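Local atomic coordinates of putative hydrolase YdeN (Bacillus subtilis, PDB entry 1UXO), a protein that is probably a serine hydrolase of the alpha/beta-hydrolase fold, possibly an esterase, whose natural substrate is not established. Residues Y8-Y13 with D37-P42; A132-K137 with Y159-G164. The protein carries 2 engineered substitutions. All coordinates share one frame; numbering follows the deposited sequence.

Interaction 1: Y8-Y13 with D37-P42; sequences YIIHGY and DILNMP
The Tyr8 ring rests against the side chain of Leu39, CD1 lying 3.8 Å from Leu39 CD2 and about as far from the carbonyl oxygen of Asp37, which sits at the ring edge. Asp37 CB touches CD1 and CE1 of the same ring, while Tyr8 OH bonds to Thr62. Ile9 carries the pairing of the two parallel strands: its N donates to Asp37 O (2.9 Å), and its O accepts Leu39 N in a nearly straight bond of 2.8 Å. On the face that Ile9 shares with Ile38, Ile9 CD1 meets Ile38 CG1 at 3.9 Å, and Phe22 of helix 22-31 covers both. Ile10, back on the face of Tyr8 and Leu39, touches Met41 CG loosely through CG2. Beyond the strand, His11 CG stands between its backbone N and carbonyl carbon (chi1 67°), and the imidazole is gripped at both nitrogens. ND1 donates to Gly12 O at 2.7 Å, near the ring plane; NE2 accepts Met41 N at 3.0 Å, the donor tilted 33° from that plane. An alanine in place of His11 would probably leave Met41 N without its acceptor and open a gap beside Met41 CB. The pairing joins the two strands of the sheet's first beta-alpha-beta unit, strand 6-10, helix 22-31 and strand 35-39, with His11 following the first strand, its side chain about 8 Å from that of Ser73, predicted to belong to the charge relay.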
ATOM      1  N   TYR A   8      -4.460   1.000   8.445  1.00  8.33           N
ATOM      2  CA  TYR A   8      -3.308   0.102   8.573  1.00  8.61           C
ATOM      3  C   TYR A   8      -2.238   0.529   7.581  1.00  8.36           C
ATOM      4  O   TYR A   8      -2.555   0.872   6.431  1.00 10.25           O
ATOM      5  CB  TYR A   8      -3.691  -1.355   8.345  1.00  8.16           C
ATOM      6  CG  TYR A   8      -4.471  -1.996   9.465  1.00 10.56           C
ATOM      7  CD1 TYR A   8      -3.921  -2.168  10.733  1.00 11.96           C
ATOM      8  CD2 TYR A   8      -5.785  -2.382   9.283  1.00 11.87           C
ATOM      9  CE1 TYR A   8      -4.664  -2.811  11.755  1.00 11.17           C
ATOM     10  CE2 TYR A   8      -6.497  -2.992  10.261  1.00 12.30           C
ATOM     11  CZ  TYR A   8      -5.957  -3.158  11.509  1.00 12.02           C
ATOM     12  OH  TYR A   8      -6.708  -3.771  12.491  1.00 15.28           O
ATOM     13  N   ILE A   9      -0.985   0.492   8.002  1.00  8.43           N
ATOM     14  CA  ILE A   9       0.133   0.906   7.157  1.00  8.20           C
ATOM     15  C   ILE A   9       1.064  -0.287   6.983  1.00  8.76           C
ATOM     16  O   ILE A   9       1.507  -0.891   7.987  1.00  8.55           O
ATOM     17  CB  ILE A   9       0.851   2.097   7.775  1.00  7.84           C
ATOM     18  CG1 ILE A   9      -0.077   3.279   7.931  1.00  8.89           C
ATOM     19  CG2 ILE A   9       2.145   2.516   6.951  1.00  8.29           C
ATOM     20  CD1 ILE A   9       0.446   4.285   8.988  1.00  9.36           C
ATOM     21  N   ILE A  10       1.361  -0.627   5.730  1.00  8.19           N
ATOM     22  CA  ILE A  10       2.128  -1.849   5.410  1.00  9.13           C
ATOM     23  C   ILE A  10       3.356  -1.514   4.553  1.00  9.26           C
ATOM     24  O   ILE A  10       3.259  -0.946   3.451  1.00  9.75           O
ATOM     25  CB  ILE A  10       1.233  -2.899   4.667  1.00  9.89           C
ATOM     26  CG1 ILE A  10      -0.046  -3.188   5.418  1.00 12.28           C
ATOM     27  CG2 ILE A  10       2.051  -4.198   4.410  1.00 10.94           C
ATOM     28  CD1 ILE A  10      -1.231  -2.356   5.085  1.00 14.59           C
ATOM     29  N   HIS A  11       4.516  -1.928   5.046  1.00  9.78           N
ATOM     30  CA  HIS A  11       5.808  -1.617   4.450  1.00  9.31           C
ATOM     31  C   HIS A  11       6.204  -2.604   3.359  1.00 10.01           C
ATOM     32  O   HIS A  11       5.485  -3.524   3.050  1.00 10.83           O
ATOM     33  CB  HIS A  11       6.894  -1.606   5.549  1.00  9.42           C
ATOM     34  CG  HIS A  11       7.143  -2.960   6.144  1.00  9.78           C
ATOM     35  ND1 HIS A  11       7.776  -3.973   5.457  1.00 11.84           N
ATOM     36  CD2 HIS A  11       6.814  -3.472   7.360  1.00 11.46           C
ATOM     37  CE1 HIS A  11       7.830  -5.059   6.228  1.00 12.45           C
ATOM     38  NE2 HIS A  11       7.273  -4.772   7.398  1.00 11.14           N
ATOM     39  N   GLY A  12       7.372  -2.382   2.769  1.00 10.78           N
ATOM     40  CA  GLY A  12       7.887  -3.197   1.672  1.00 10.78           C
ATOM     41  C   GLY A  12       9.088  -4.034   2.083  1.00 10.51           C
ATOM     42  O   GLY A  12       9.331  -4.313   3.273  1.00 10.28           O
ATOM     43  N   TYR A  13       9.833  -4.441   1.064  1.00 11.63           N
ATOM     44  CA  TYR A  13      11.106  -5.180   1.197  1.00 10.93           C
ATOM     45  C   TYR A  13      12.155  -4.413   2.023  1.00 11.87           C
ATOM     46  O   TYR A  13      12.369  -3.190   1.857  1.00 11.49           O
ATOM     47  CB  TYR A  13      11.610  -5.457  -0.210  1.00 11.60           C
ATOM     48  CG  TYR A  13      12.982  -6.052  -0.302  1.00 11.82           C
ATOM     49  CD1 TYR A  13      13.297  -7.227   0.348  1.00 13.69           C
ATOM     50  CD2 TYR A  13      13.966  -5.442  -1.087  1.00 14.65           C
ATOM     51  CE1 TYR A  13      14.608  -7.782   0.257  1.00 16.49           C
ATOM     52  CE2 TYR A  13      15.271  -5.998  -1.180  1.00 16.05           C
ATOM     53  CZ  TYR A  13      15.553  -7.172  -0.516  1.00 18.02           C
ATOM     54  OH  TYR A  13      16.836  -7.709  -0.566  1.00 24.11           O
ATOM     55  N   ASP A  37      -2.257   2.010  12.693  1.00 11.86           N
ATOM     56  CA  ASP A  37      -1.342   0.957  13.145  1.00 12.36           C
ATOM     57  C   ASP A  37      -0.448   0.530  11.987  1.00 11.32           C
ATOM     58  O   ASP A  37      -0.930   0.211  10.918  1.00 11.99           O
ATOM     59  CB  ASP A  37      -2.130  -0.206  13.720  1.00 13.43           C
ATOM     60  CG  ASP A  37      -2.889   0.225  14.991  1.00 17.48           C
ATOM     61  OD1 ASP A  37      -2.251   0.270  16.077  1.00 21.09           O
ATOM     62  OD2 ASP A  37      -4.072   0.652  14.977  1.00 20.65           O
ATOM     63  N   ILE A  38       0.864   0.616  12.197  1.00 10.68           N
ATOM     64  CA  ILE A  38       1.832   0.164  11.254  1.00  9.62           C
ATOM     65  C   ILE A  38       2.082  -1.331  11.463  1.00 10.64           C
ATOM     66  O   ILE A  38       2.502  -1.743  12.547  1.00 12.81           O
ATOM     67  CB  ILE A  38       3.156   0.941  11.382  1.00  8.89           C
ATOM     68  CG1 ILE A  38       2.946   2.487  11.422  1.00  9.48           C
ATOM     69  CG2 ILE A  38       4.057   0.507  10.231  1.00 10.13           C
ATOM     70  CD1 ILE A  38       4.047   3.239  12.061  1.00  8.87           C
ATOM     71  N   LEU A  39       1.875  -2.119  10.425  1.00 10.93           N
ATOM     72  CA  LEU A  39       1.990  -3.562  10.534  1.00 11.79           C
ATOM     73  C   LEU A  39       3.351  -4.003  10.064  1.00 13.11           C
ATOM     74  O   LEU A  39       3.734  -3.705   8.904  1.00 18.97           O
ATOM     75  CB  LEU A  39       0.950  -4.232   9.650  1.00 11.38           C
ATOM     76  CG  LEU A  39      -0.481  -3.939  10.018  1.00 12.43           C
ATOM     77  CD1 LEU A  39      -1.412  -4.810   9.177  1.00 14.89           C
ATOM     78  CD2 LEU A  39      -0.742  -4.154  11.481  1.00 14.72           C
ATOM     79  N   ASN A  40       4.003  -4.850  10.825  1.00 10.40           N
ATOM     80  CA  ASN A  40       5.236  -5.459  10.392  1.00 10.48           C
ATOM     81  C   ASN A  40       4.954  -6.785   9.724  1.00 11.34           C
ATOM     82  O   ASN A  40       4.086  -7.557  10.175  1.00 11.20           O
ATOM     83  CB  ASN A  40       6.169  -5.671  11.567  1.00 10.78           C
ATOM     84  CG  ASN A  40       6.755  -4.396  12.071  1.00 12.24           C
ATOM     85  OD1 ASN A  40       7.504  -3.744  11.331  1.00 14.41           O
ATOM     86  ND2 ASN A  40       6.433  -4.012  13.317  1.00  9.82           N
HETATM   87  N   MSE A  41       5.691  -7.057   8.650  1.00 10.92           N
HETATM   88  CA  MSE A  41       5.617  -8.338   7.961  1.00 12.47           C
HETATM   89  C   MSE A  41       6.791  -9.246   8.354  1.00 12.83           C
HETATM   90  O   MSE A  41       7.877  -8.758   8.684  1.00 14.25           O
HETATM   91  CB  MSE A  41       5.607  -8.115   6.455  1.00 11.83           C
HETATM   92  CG  MSE A  41       4.438  -7.283   5.985  1.00 12.75           C
HETATM   93 SE   MSE A  41       2.701  -8.248   6.011  1.00 17.96          SE
HETATM   94  CE  MSE A  41       1.802  -7.213   7.524  1.00 16.06           C
ATOM     95  N   PRO A  42       6.607 -10.561   8.295  1.00 12.93           N
ATOM     96  CA  PRO A  42       7.710 -11.478   8.633  1.00 14.06           C
ATOM     97  C   PRO A  42       8.836 -11.485   7.607  1.00 14.60           C
ATOM     98  O   PRO A  42       8.627 -11.390   6.426  1.00 13.49           O
ATOM     99  CB  PRO A  42       7.032 -12.843   8.736  1.00 14.56           C
ATOM    100  CG  PRO A  42       5.766 -12.713   8.060  1.00 14.73           C
ATOM    101  CD  PRO A  42       5.370 -11.268   7.971  1.00 13.41           C
TER

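Interaction 2: A132-K137 with Y159-G164; sequences AVIASK and YEVQHG
The last beta-alpha-beta unit of the parallel sheet, strand 128-136, helix 144-153 and outermost strand 157-161, brings these segments together just before the loops that bear the predicted catalytic Asp139 and His166. Four backbone bonds join them: Tyr159 N to Val133 O, Ala135 N to Tyr159 O, Val161 N to Ala135 O (2.8 Å) and Lys137 N to Val161 O (2.9 Å). Ala132 CB meets the Tyr159 ring edge at CE2, 4.0 Å away. Farther along that face, Ile134 CG2 faces Val161 CG2, with Phe167 packed on both residues. Lys137 lays its aliphatic stem beside the Glu160 carboxylate, CB lying 3.6 Å from OE2; NZ leads away and stays 5.5 Å from that oxygen. At the end of strand 128-136, Ser136 OG is anti to its backbone N (chi1 164°), which sets it beside Gly164, whose N gives it a weak, bent bond of 3.0 Å. Ser136 CB also lies 3.6 Å from Gly164 CA, a packing that leaves little room for a side chain on the glycine. Because OG also bonds to Gly165 O, this one hydroxyl ties the strand end to the backbone leading to His166, and probably helps to position the loops that carry the predicted Asp139 and His166.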
ATOM      1  N   ALA A 132      -6.168   4.851  -4.772  1.00  6.72           N
ATOM      2  CA  ALA A 132      -5.134   5.729  -5.295  1.00  7.37           C
ATOM      3  C   ALA A 132      -3.791   5.046  -5.309  1.00  7.20           C
ATOM      4  O   ALA A 132      -3.523   4.133  -4.491  1.00  6.33           O
ATOM      5  CB  ALA A 132      -5.041   7.014  -4.474  1.00  8.41           C
ATOM      6  N   VAL A 133      -3.010   5.447  -6.297  1.00  7.98           N
ATOM      7  CA  VAL A 133      -1.587   5.099  -6.457  1.00  8.06           C
ATOM      8  C   VAL A 133      -0.748   6.397  -6.452  1.00  8.19           C
ATOM      9  O   VAL A 133      -1.048   7.386  -7.165  1.00  9.18           O
ATOM     10  CB  VAL A 133      -1.345   4.353  -7.747  1.00  7.39           C
ATOM     11  CG1 VAL A 133       0.147   4.070  -7.951  1.00  7.79           C
ATOM     12  CG2 VAL A 133      -2.145   3.083  -7.782  1.00  7.22           C
ATOM     13  N   ILE A 134       0.269   6.435  -5.600  1.00  8.21           N
ATOM     14  CA  ILE A 134       1.189   7.576  -5.541  1.00  7.80           C
ATOM     15  C   ILE A 134       2.527   7.061  -6.005  1.00  8.08           C
ATOM     16  O   ILE A 134       3.018   6.049  -5.486  1.00  8.96           O
ATOM     17  CB  ILE A 134       1.303   8.067  -4.107  1.00  8.59           C
ATOM     18  CG1 ILE A 134      -0.106   8.465  -3.619  1.00 11.89           C
ATOM     19  CG2 ILE A 134       2.336   9.174  -4.017  1.00  8.39           C
ATOM     20  CD1 ILE A 134      -0.212   8.972  -2.210  1.00 14.14           C
ATOM     21  N   ALA A 135       3.112   7.711  -6.982  1.00  6.68           N
ATOM     22  CA  ALA A 135       4.324   7.178  -7.606  1.00  8.73           C
ATOM     23  C   ALA A 135       5.261   8.247  -8.011  1.00  8.70           C
ATOM     24  O   ALA A 135       4.850   9.337  -8.432  1.00 10.87           O
ATOM     25  CB  ALA A 135       3.963   6.297  -8.829  1.00  8.45           C
ATOM     26  N   SER A 136       6.540   7.921  -7.954  1.00  8.38           N
ATOM     27  CA  SER A 136       7.616   8.863  -8.293  1.00  9.18           C
ATOM     28  C   SER A 136       8.110   8.680  -9.699  1.00  8.97           C
ATOM     29  O   SER A 136       8.502   7.584 -10.077  1.00  9.39           O
ATOM     30  CB  SER A 136       8.786   8.690  -7.311  1.00  9.38           C
ATOM     31  OG  SER A 136      10.004   9.298  -7.785  1.00 10.39           O
ATOM     32  N   LYS A 137       8.164   9.769 -10.472  1.00  9.40           N
ATOM     33  CA  LYS A 137       8.631   9.690 -11.846  1.00  9.04           C
ATOM     34  C   LYS A 137      10.036   9.176 -11.990  1.00  7.73           C
ATOM     35  O   LYS A 137      10.310   8.502 -12.991  1.00  9.92           O
ATOM     36  CB  LYS A 137       8.502  11.036 -12.589  1.00  7.79           C
ATOM     37  CG  LYS A 137       8.751  10.988 -14.083  1.00 11.64           C
ATOM     38  CD  LYS A 137       7.821   9.990 -14.741  1.00 17.18           C
ATOM     39  CE  LYS A 137       7.563  10.153 -16.230  1.00 22.19           C
ATOM     40  NZ  LYS A 137       8.758   9.911 -17.015  1.00 24.34           N
ATOM     41  N   TYR A 159      -1.314   9.821  -8.530  1.00  8.47           N
ATOM     42  CA  TYR A 159      -0.574  11.038  -8.143  1.00  8.20           C
ATOM     43  C   TYR A 159       0.924  10.859  -8.377  1.00  7.90           C
ATOM     44  O   TYR A 159       1.568   9.991  -7.774  1.00  8.25           O
ATOM     45  CB  TYR A 159      -0.849  11.298  -6.671  1.00  8.25           C
ATOM     46  CG  TYR A 159      -2.276  11.573  -6.366  1.00  8.56           C
ATOM     47  CD1 TYR A 159      -2.793  12.864  -6.462  1.00 10.46           C
ATOM     48  CD2 TYR A 159      -3.123  10.566  -5.999  1.00  7.53           C
ATOM     49  CE1 TYR A 159      -4.121  13.125  -6.191  1.00  9.91           C
ATOM     50  CE2 TYR A 159      -4.493  10.824  -5.724  1.00 10.91           C
ATOM     51  CZ  TYR A 159      -4.963  12.112  -5.831  1.00 12.04           C
ATOM     52  OH  TYR A 159      -6.271  12.370  -5.538  1.00 16.42           O
ATOM     53  N   GLU A 160       1.452  11.606  -9.342  1.00  8.19           N
ATOM     54  CA  GLU A 160       2.817  11.574  -9.755  1.00  8.07           C
ATOM     55  C   GLU A 160       3.590  12.581  -8.933  1.00  8.67           C
ATOM     56  O   GLU A 160       3.144  13.737  -8.779  1.00  9.05           O
ATOM     57  CB  GLU A 160       2.933  11.958 -11.229  1.00  8.19           C
ATOM     58  CG  GLU A 160       4.378  12.062 -11.724  1.00  9.09           C
ATOM     59  CD  GLU A 160       4.462  12.406 -13.197  1.00 11.76           C
ATOM     60  OE1 GLU A 160       3.469  12.259 -13.919  1.00 11.70           O
ATOM     61  OE2 GLU A 160       5.578  12.797 -13.614  1.00 15.06           O
ATOM     62  N   VAL A 161       4.746  12.173  -8.425  1.00  8.32           N
ATOM     63  CA  VAL A 161       5.652  13.094  -7.755  1.00  8.98           C
ATOM     64  C   VAL A 161       6.883  13.083  -8.650  1.00  9.74           C
ATOM     65  O   VAL A 161       7.504  12.027  -8.863  1.00  8.93           O
ATOM     66  CB  VAL A 161       6.011  12.633  -6.350  1.00  8.53           C
ATOM     67  CG1 VAL A 161       7.029  13.603  -5.725  1.00  8.39           C
ATOM     68  CG2 VAL A 161       4.739  12.478  -5.483  1.00 10.13           C
ATOM     69  N   GLN A 162       7.234  14.242  -9.214  1.00 10.05           N
ATOM     70  CA  GLN A 162       8.273  14.271 -10.237  1.00 10.79           C
ATOM     71  C   GLN A 162       9.623  13.794  -9.724  1.00 11.07           C
ATOM     72  O   GLN A 162      10.345  13.049 -10.413  1.00 12.12           O
ATOM     73  CB  GLN A 162       8.366  15.685 -10.851  1.00 11.25           C
ATOM     74  CG  GLN A 162       9.198  15.719 -12.094  1.00 13.19           C
ATOM     75  CD  GLN A 162       9.124  17.070 -12.763  1.00 16.19           C
ATOM     76  OE1 GLN A 162       8.964  18.091 -12.069  1.00 12.97           O
ATOM     77  NE2 GLN A 162       9.195  17.077 -14.098  1.00 17.85           N
ATOM     78  N   HIS A 163       9.985  14.223  -8.531  1.00 11.36           N
ATOM     79  CA  HIS A 163      11.240  13.839  -7.921  1.00 12.73           C
ATOM     80  C   HIS A 163      10.976  13.235  -6.541  1.00 12.21           C
ATOM     81  O   HIS A 163      11.124  13.888  -5.521  1.00 13.21           O
ATOM     82  CB  HIS A 163      12.248  15.030  -7.851  1.00 13.49           C
ATOM     83  CG  HIS A 163      12.644  15.538  -9.200  1.00 16.64           C
ATOM     84  ND1 HIS A 163      13.291  14.746 -10.134  1.00 20.89           N
ATOM     85  CD2 HIS A 163      12.427  16.728  -9.800  1.00 18.80           C
ATOM     86  CE1 HIS A 163      13.447  15.429 -11.255  1.00 21.51           C
ATOM     87  NE2 HIS A 163      12.919  16.626 -11.083  1.00 21.01           N
ATOM     88  N   GLY A 164      10.585  11.974  -6.520  1.00 12.44           N
ATOM     89  CA  GLY A 164      10.262  11.311  -5.274  1.00 11.41           C
ATOM     90  C   GLY A 164      11.178  10.172  -4.882  1.00 11.03           C
ATOM     91  O   GLY A 164      10.913   9.516  -3.897  1.00 10.21           O
TER

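Interactions 1 and 2 belong to one six-stranded parallel sheet and sit at its two edges: strand 35-39 is outermost on one side, strand 157-161 on the other. Their centres are 20 Å apart and their nearest atoms about 11 Å, with strands 67-72 and 92-98 lying between the two pairs. Along the chain interaction 1 is complete before interaction 2 begins. Each is the strand pairing of a beta-alpha-beta unit, closed over helix 22-31 in the first and helix 144-153 in the second. Both lead into loops near the predicted charge relay, with His11 and Ser136 close to its residues, consistent with a catalytic site formed where the sheet's strands end.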